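Local coordinates for protein telomerase reverse transcriptase (Candida tropicalis MYA-3404, PDB 6ZD1) that probably extends chromosome ends as the catalytic subunit of telomerase, a reverse transcriptase that copies the template within its RNA component into telomeric repeats, at residues Thr309-Arg320 and Val554-Val565. Sequence-based numbering, arbitrary orientation.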
ATOM      1  N   THR A 309      -2.502   9.613 -11.894  1.00 56.77           N
ATOM      2  CA  THR A 309      -3.788  10.284 -12.071  1.00 62.03           C
ATOM      3  C   THR A 309      -3.609  11.768 -12.378  1.00 77.43           C
ATOM      4  O   THR A 309      -4.248  12.304 -13.292  1.00 66.68           O
ATOM      5  CB  THR A 309      -4.663  10.097 -10.831  1.00 51.10           C
ATOM      6  OG1 THR A 309      -5.232   8.782 -10.843  1.00 66.84           O
ATOM      7  CG2 THR A 309      -5.784  11.128 -10.804  1.00 65.59           C
ATOM      8  N   ASN A 310      -2.753  12.455 -11.616  1.00 72.82           N
ATOM      9  CA  ASN A 310      -2.524  13.872 -11.878  1.00 76.59           C
ATOM     10  C   ASN A 310      -2.005  14.096 -13.291  1.00 85.40           C
ATOM     11  O   ASN A 310      -2.289  15.135 -13.898  1.00 83.17           O
ATOM     12  CB  ASN A 310      -1.546  14.460 -10.862  1.00 64.02           C
ATOM     13  CG  ASN A 310      -2.073  14.404  -9.444  1.00 66.33           C
ATOM     14  OD1 ASN A 310      -3.042  13.703  -9.155  1.00 79.16           O
ATOM     15  ND2 ASN A 310      -1.430  15.141  -8.546  1.00 67.09           N
ATOM     16  N   GLU A 311      -1.255  13.134 -13.837  1.00 69.16           N
ATOM     17  CA  GLU A 311      -0.806  13.276 -15.216  1.00 86.65           C
ATOM     18  C   GLU A 311      -1.973  13.159 -16.188  1.00 85.43           C
ATOM     19  O   GLU A 311      -1.978  13.826 -17.229  1.00 75.72           O
ATOM     20  CB  GLU A 311       0.274  12.241 -15.542  1.00 71.55           C
ATOM     21  CG  GLU A 311       1.359  12.779 -16.472  1.00 86.12           C
ATOM     22  CD  GLU A 311       2.185  11.690 -17.134  1.00 87.85           C
ATOM     23  OE1 GLU A 311       2.106  11.562 -18.375  1.00 85.10           O
ATOM     24  OE2 GLU A 311       2.913  10.968 -16.420  1.00 94.43           O
ATOM     25  N   VAL A 312      -2.974  12.338 -15.857  1.00 82.93           N
ATOM     26  CA  VAL A 312      -4.188  12.278 -16.670  1.00 83.50           C
ATOM     27  C   VAL A 312      -4.866  13.642 -16.694  1.00 73.61           C
ATOM     28  O   VAL A 312      -5.245  14.150 -17.755  1.00 71.21           O
ATOM     29  CB  VAL A 312      -5.136  11.185 -16.138  1.00 70.87           C
ATOM     30  CG1 VAL A 312      -6.530  11.343 -16.728  1.00 58.40           C
ATOM     31  CG2 VAL A 312      -4.577   9.802 -16.439  1.00 75.94           C
ATOM     32  N   ALA A 313      -4.984  14.274 -15.524  1.00 71.63           N
ATOM     33  CA  ALA A 313      -5.629  15.579 -15.442  1.00 75.93           C
ATOM     34  C   ALA A 313      -4.846  16.632 -16.214  1.00 81.30           C
ATOM     35  O   ALA A 313      -5.429  17.427 -16.960  1.00 90.46           O
ATOM     36  CB  ALA A 313      -5.781  15.989 -13.979  1.00 57.88           C
ATOM     37  N   ASP A 314      -3.521  16.645 -16.056  1.00 70.85           N
ATOM     38  CA  ASP A 314      -2.698  17.647 -16.721  1.00 62.70           C
ATOM     39  C   ASP A 314      -2.710  17.468 -18.231  1.00 71.40           C
ATOM     40  O   ASP A 314      -2.715  18.455 -18.977  1.00 75.08           O
ATOM     41  CB  ASP A 314      -1.269  17.590 -16.182  1.00 74.32           C
ATOM     42  CG  ASP A 314      -1.096  18.404 -14.917  1.00 93.33           C
ATOM     43  OD1 ASP A 314      -0.769  19.605 -15.022  1.00 95.85           O
ATOM     44  OD2 ASP A 314      -1.308  17.849 -13.819  1.00 88.61           O
ATOM     45  N   ARG A 315      -2.697  16.221 -18.707  1.00 76.56           N
ATOM     46  CA  ARG A 315      -2.739  16.009 -20.150  1.00 77.50           C
ATOM     47  C   ARG A 315      -4.075  16.450 -20.739  1.00 73.78           C
ATOM     48  O   ARG A 315      -4.125  16.901 -21.889  1.00 71.97           O
ATOM     49  CB  ARG A 315      -2.455  14.539 -20.472  1.00 65.11           C
ATOM     50  CG  ARG A 315      -1.043  14.082 -20.108  1.00 68.73           C
ATOM     51  CD  ARG A 315      -0.037  14.299 -21.234  1.00 80.98           C
ATOM     52  NE  ARG A 315       0.045  13.145 -22.128  1.00 83.08           N
ATOM     53  CZ  ARG A 315      -0.429  13.124 -23.369  1.00 86.37           C
ATOM     54  NH1 ARG A 315      -1.014  14.202 -23.877  1.00 97.11           N
ATOM     55  NH2 ARG A 315      -0.313  12.028 -24.107  1.00 78.10           N
ATOM     56  N   ILE A 316      -5.158  16.356 -19.962  1.00 68.87           N
ATOM     57  CA  ILE A 316      -6.455  16.861 -20.404  1.00 70.72           C
ATOM     58  C   ILE A 316      -6.500  18.384 -20.333  1.00 72.03           C
ATOM     59  O   ILE A 316      -7.009  19.045 -21.245  1.00 72.84           O
ATOM     60  CB  ILE A 316      -7.583  16.216 -19.579  1.00 67.61           C
ATOM     61  CG1 ILE A 316      -7.624  14.712 -19.829  1.00 52.43           C
ATOM     62  CG2 ILE A 316      -8.929  16.832 -19.922  1.00 63.98           C
ATOM     63  CD1 ILE A 316      -8.560  13.972 -18.906  1.00 59.60           C
ATOM     64  N   LEU A 317      -5.979  18.961 -19.247  1.00 71.16           N
ATOM     65  CA  LEU A 317      -5.932  20.416 -19.125  1.00 65.31           C
ATOM     66  C   LEU A 317      -5.053  21.037 -20.202  1.00 76.35           C
ATOM     67  O   LEU A 317      -5.369  22.111 -20.727  1.00 84.11           O
ATOM     68  CB  LEU A 317      -5.438  20.811 -17.736  1.00 67.43           C
ATOM     69  CG  LEU A 317      -6.386  20.495 -16.579  1.00 69.61           C
ATOM     70  CD1 LEU A 317      -5.815  21.020 -15.276  1.00 80.62           C
ATOM     71  CD2 LEU A 317      -7.766  21.078 -16.836  1.00 71.52           C
ATOM     72  N   THR A 318      -3.929  20.394 -20.524  1.00 79.06           N
ATOM     73  CA  THR A 318      -3.123  20.850 -21.651  1.00 75.23           C
ATOM     74  C   THR A 318      -3.867  20.654 -22.967  1.00 77.76           C
ATOM     75  O   THR A 318      -3.811  21.513 -23.855  1.00 77.13           O
ATOM     76  CB  THR A 318      -1.779  20.118 -21.662  1.00 75.97           C
ATOM     77  OG1 THR A 318      -1.088  20.380 -20.433  1.00 72.24           O
ATOM     78  CG2 THR A 318      -0.914  20.582 -22.827  1.00 70.10           C
ATOM     79  N   PHE A 319      -4.589  19.536 -23.099  1.00 67.50           N
ATOM     80  CA  PHE A 319      -5.424  19.324 -24.276  1.00 69.47           C
ATOM     81  C   PHE A 319      -6.484  20.412 -24.393  1.00 69.74           C
ATOM     82  O   PHE A 319      -6.713  20.956 -25.480  1.00 67.99           O
ATOM     83  CB  PHE A 319      -6.067  17.936 -24.201  1.00 65.77           C
ATOM     84  CG  PHE A 319      -6.850  17.545 -25.426  1.00 66.85           C
ATOM     85  CD1 PHE A 319      -6.204  17.255 -26.620  1.00 61.85           C
ATOM     86  CD2 PHE A 319      -8.232  17.425 -25.370  1.00 63.94           C
ATOM     87  CE1 PHE A 319      -6.925  16.882 -27.742  1.00 68.64           C
ATOM     88  CE2 PHE A 319      -8.959  17.052 -26.486  1.00 63.43           C
ATOM     89  CZ  PHE A 319      -8.305  16.780 -27.675  1.00 77.23           C
ATOM     90  N   ARG A 320      -7.116  20.772 -23.274  1.00 59.71           N
ATOM     91  CA  ARG A 320      -8.100  21.847 -23.302  1.00 66.56           C
ATOM     92  C   ARG A 320      -7.451  23.172 -23.681  1.00 80.41           C
ATOM     93  O   ARG A 320      -7.951  23.900 -24.546  1.00 74.04           O
ATOM     94  CB  ARG A 320      -8.786  21.961 -21.943  1.00 70.90           C
ATOM     95  CG  ARG A 320      -9.789  23.093 -21.852  1.00 62.36           C
ATOM     96  CD  ARG A 320     -10.071  23.434 -20.406  1.00 62.24           C
ATOM     97  NE  ARG A 320      -8.884  23.982 -19.761  1.00 68.94           N
ATOM     98  CZ  ARG A 320      -8.816  24.318 -18.479  1.00 64.61           C
ATOM     99  NH1 ARG A 320      -9.873  24.155 -17.697  1.00 72.39           N
ATOM    100  NH2 ARG A 320      -7.692  24.817 -17.981  1.00 62.88           N
ATOM    101  N   VAL A 554     -10.723   7.917 -13.559  1.00 88.21           N
ATOM    102  CA  VAL A 554     -10.108   7.504 -12.302  1.00 75.33           C
ATOM    103  C   VAL A 554      -9.919   8.718 -11.401  1.00 84.92           C
ATOM    104  O   VAL A 554      -9.098   9.600 -11.682  1.00 97.99           O
ATOM    105  CB  VAL A 554      -8.775   6.805 -12.575  1.00 77.88           C
ATOM    106  CG1 VAL A 554      -9.016   5.365 -12.970  1.00 85.29           C
ATOM    107  CG2 VAL A 554      -8.024   7.526 -13.690  1.00 66.86           C
ATOM    108  N   GLY A 555     -10.644   8.741 -10.284  1.00 61.55           N
ATOM    109  CA  GLY A 555     -10.526   9.810  -9.310  1.00 88.35           C
ATOM    110  C   GLY A 555     -10.930  11.197  -9.780  1.00 90.73           C
ATOM    111  O   GLY A 555     -10.885  12.153  -8.997  1.00 94.77           O
ATOM    112  N   LEU A 556     -11.337  11.329 -11.042  1.00 79.70           N
ATOM    113  CA  LEU A 556     -11.576  12.629 -11.655  1.00 80.99           C
ATOM    114  C   LEU A 556     -13.013  12.753 -12.140  1.00 66.09           C
ATOM    115  O   LEU A 556     -13.580  11.805 -12.689  1.00 73.44           O
ATOM    116  CB  LEU A 556     -10.641  12.862 -12.842  1.00 71.91           C
ATOM    117  CG  LEU A 556      -9.146  12.694 -12.599  1.00 63.57           C
ATOM    118  CD1 LEU A 556      -8.382  12.902 -13.897  1.00 54.51           C
ATOM    119  CD2 LEU A 556      -8.676  13.661 -11.530  1.00 67.86           C
ATOM    120  N   ASP A 557     -13.583  13.937 -11.948  1.00 76.38           N
ATOM    121  CA  ASP A 557     -14.835  14.328 -12.579  1.00 76.70           C
ATOM    122  C   ASP A 557     -14.496  15.213 -13.769  1.00 60.22           C
ATOM    123  O   ASP A 557     -13.902  16.283 -13.597  1.00 67.83           O
ATOM    124  CB  ASP A 557     -15.744  15.073 -11.603  1.00 75.74           C
ATOM    125  CG  ASP A 557     -16.713  14.155 -10.896  1.00 91.62           C
ATOM    126  OD1 ASP A 557     -16.673  12.934 -11.159  1.00 93.46           O
ATOM    127  OD2 ASP A 557     -17.520  14.656 -10.081  1.00104.33           O
ATOM    128  N   ILE A 558     -14.853  14.764 -14.969  1.00 57.18           N
ATOM    129  CA  ILE A 558     -14.484  15.450 -16.202  1.00 58.30           C
ATOM    130  C   ILE A 558     -15.755  15.919 -16.898  1.00 60.72           C
ATOM    131  O   ILE A 558     -16.624  15.103 -17.234  1.00 58.55           O
ATOM    132  CB  ILE A 558     -13.657  14.549 -17.128  1.00 60.20           C
ATOM    133  CG1 ILE A 558     -12.399  14.063 -16.406  1.00 67.11           C
ATOM    134  CG2 ILE A 558     -13.289  15.302 -18.396  1.00 56.75           C
ATOM    135  CD1 ILE A 558     -11.597  13.050 -17.192  1.00 64.66           C
ATOM    136  N   ASN A 559     -15.859  17.229 -17.115  1.00 62.98           N
ATOM    137  CA  ASN A 559     -16.984  17.808 -17.839  1.00 63.46           C
ATOM    138  C   ASN A 559     -16.697  17.750 -19.336  1.00 60.85           C
ATOM    139  O   ASN A 559     -15.705  18.314 -19.808  1.00 62.17           O
ATOM    140  CB  ASN A 559     -17.240  19.247 -17.388  1.00 61.53           C
ATOM    141  CG  ASN A 559     -18.562  19.801 -17.909  1.00 63.46           C
ATOM    142  OD1 ASN A 559     -18.854  19.730 -19.103  1.00 69.60           O
ATOM    143  ND2 ASN A 559     -19.367  20.349 -17.011  1.00 64.85           N
ATOM    144  N   CYS A 560     -17.571  17.067 -20.079  1.00 69.31           N
ATOM    145  CA  CYS A 560     -17.380  16.882 -21.514  1.00 72.71           C
ATOM    146  C   CYS A 560     -17.500  18.182 -22.294  1.00 64.01           C
ATOM    147  O   CYS A 560     -16.956  18.283 -23.398  1.00 76.35           O
ATOM    148  CB  CYS A 560     -18.405  15.873 -22.037  1.00 91.95           C
ATOM    149  SG  CYS A 560     -18.231  15.435 -23.777  1.00 88.62           S
ATOM    150  N   LEU A 561     -18.195  19.174 -21.746  1.00 70.38           N
ATOM    151  CA  LEU A 561     -18.494  20.410 -22.454  1.00 76.35           C
ATOM    152  C   LEU A 561     -17.396  21.454 -22.305  1.00 75.72           C
ATOM    153  O   LEU A 561     -17.092  22.171 -23.262  1.00 67.09           O
ATOM    154  CB  LEU A 561     -19.819  20.983 -21.955  1.00 70.96           C
ATOM    155  CG  LEU A 561     -20.543  21.898 -22.935  1.00 88.43           C
ATOM    156  CD1 LEU A 561     -20.843  21.148 -24.221  1.00 71.08           C
ATOM    157  CD2 LEU A 561     -21.820  22.414 -22.302  1.00102.07           C
ATOM    158  N   THR A 562     -16.818  21.577 -21.111  1.00 80.63           N
ATOM    159  CA  THR A 562     -15.792  22.573 -20.844  1.00 64.88           C
ATOM    160  C   THR A 562     -14.430  21.976 -20.516  1.00 62.87           C
ATOM    161  O   THR A 562     -13.471  22.735 -20.336  1.00 65.76           O
ATOM    162  CB  THR A 562     -16.231  23.484 -19.692  1.00 65.97           C
ATOM    163  OG1 THR A 562     -16.394  22.704 -18.503  1.00 64.75           O
ATOM    164  CG2 THR A 562     -17.551  24.163 -20.026  1.00 68.35           C
ATOM    165  N   LEU A 563     -14.317  20.648 -20.435  1.00 61.24           N
ATOM    166  CA  LEU A 563     -13.070  19.975 -20.061  1.00 64.08           C
ATOM    167  C   LEU A 563     -12.587  20.434 -18.685  1.00 60.76           C
ATOM    168  O   LEU A 563     -11.390  20.616 -18.450  1.00 58.46           O
ATOM    169  CB  LEU A 563     -11.982  20.154 -21.125  1.00 66.19           C
ATOM    170  CG  LEU A 563     -12.118  19.262 -22.367  1.00 61.07           C
ATOM    171  CD1 LEU A 563     -10.851  19.303 -23.210  1.00 61.08           C
ATOM    172  CD2 LEU A 563     -12.458  17.830 -21.986  1.00 64.33           C
ATOM    173  N   ASP A 564     -13.533  20.646 -17.776  1.00 59.74           N
ATOM    174  CA  ASP A 564     -13.213  20.864 -16.372  1.00 59.65           C
ATOM    175  C   ASP A 564     -12.859  19.528 -15.724  1.00 59.85           C
ATOM    176  O   ASP A 564     -13.573  18.539 -15.901  1.00 63.03           O
ATOM    177  CB  ASP A 564     -14.399  21.506 -15.657  1.00 61.31           C
ATOM    178  CG  ASP A 564     -14.099  21.838 -14.211  1.00 70.71           C
ATOM    179  OD1 ASP A 564     -13.535  22.923 -13.952  1.00 73.94           O
ATOM    180  OD2 ASP A 564     -14.427  21.014 -13.331  1.00 79.74           O
ATOM    181  N   VAL A 565     -11.755  19.498 -14.982  1.00 63.66           N
ATOM    182  CA  VAL A 565     -11.265  18.288 -14.324  1.00 55.59           C
ATOM    183  C   VAL A 565     -11.153  18.587 -12.832  1.00 71.79           C
ATOM    184  O   VAL A 565     -10.284  19.361 -12.413  1.00 65.43           O
ATOM    185  CB  VAL A 565      -9.914  17.835 -14.892  1.00 55.34           C
ATOM    186  CG1 VAL A 565      -9.440  16.570 -14.191  1.00 69.00           C
ATOM    187  CG2 VAL A 565     -10.002  17.618 -16.395  1.00 58.38           C
TER
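Ile316 of helix 309-326 divides its branches between two strands. Its CD1 meets Ile558 CD1 tip to tip at 3.6 Å, while CG2 touches Val565 CG2 at 3.8 Å, the two side chains crossing at about a right angle. With CG1 set beside the backbone N (chi1 -64°) and the chain then extended, the isoleucine reaches strand 556-559 without withdrawing its second branch from Val565. Beta-branching suits Ile316 and Val565, since each offers methyl groups to different neighbours. One turn earlier Ala313 lets the backbones come close: its CB lies 3.7 Å from Val565 CG1, and Leu556 CD1 touches both this CB and Val312 CG1, the latter at 3.7 Å. Ile505 and Phe553 pack on Ile558 from outside the pair. The tight apolar part extends to Leu563, buried in the turn after strand 556-559: its CD1 lies 3.6 Å from Arg320 CB and also touches the Phe319 ring obliquely.

The margins are looser. Thr309 turns its methyl CG2 to Leu556 CD2 at 3.9 Å while OG1 lies beside the backbone N, an apolar and a polar side that suit a partly exposed edge. At the other end the arginine serves largely through its aliphatic stem, whose CD passes 3.5 Å from the carbonyl O of exposed Thr562; a bend at chi3 (66°) then folds the guanidinium back, with Leu317 CD2 over the centre of one face. Within the turn Asn559 OD1 accepts from Leu561 N, an Asx turn.

A helix nearly parallel to strand 556-559, 14° apart, thus packs on a small antiparallel sheet. The helix also touches strands 495-500 and 503-508 of the palm, and the hairpin 556-567 is probably motif E, the primer grip of telomerase reverse transcriptases.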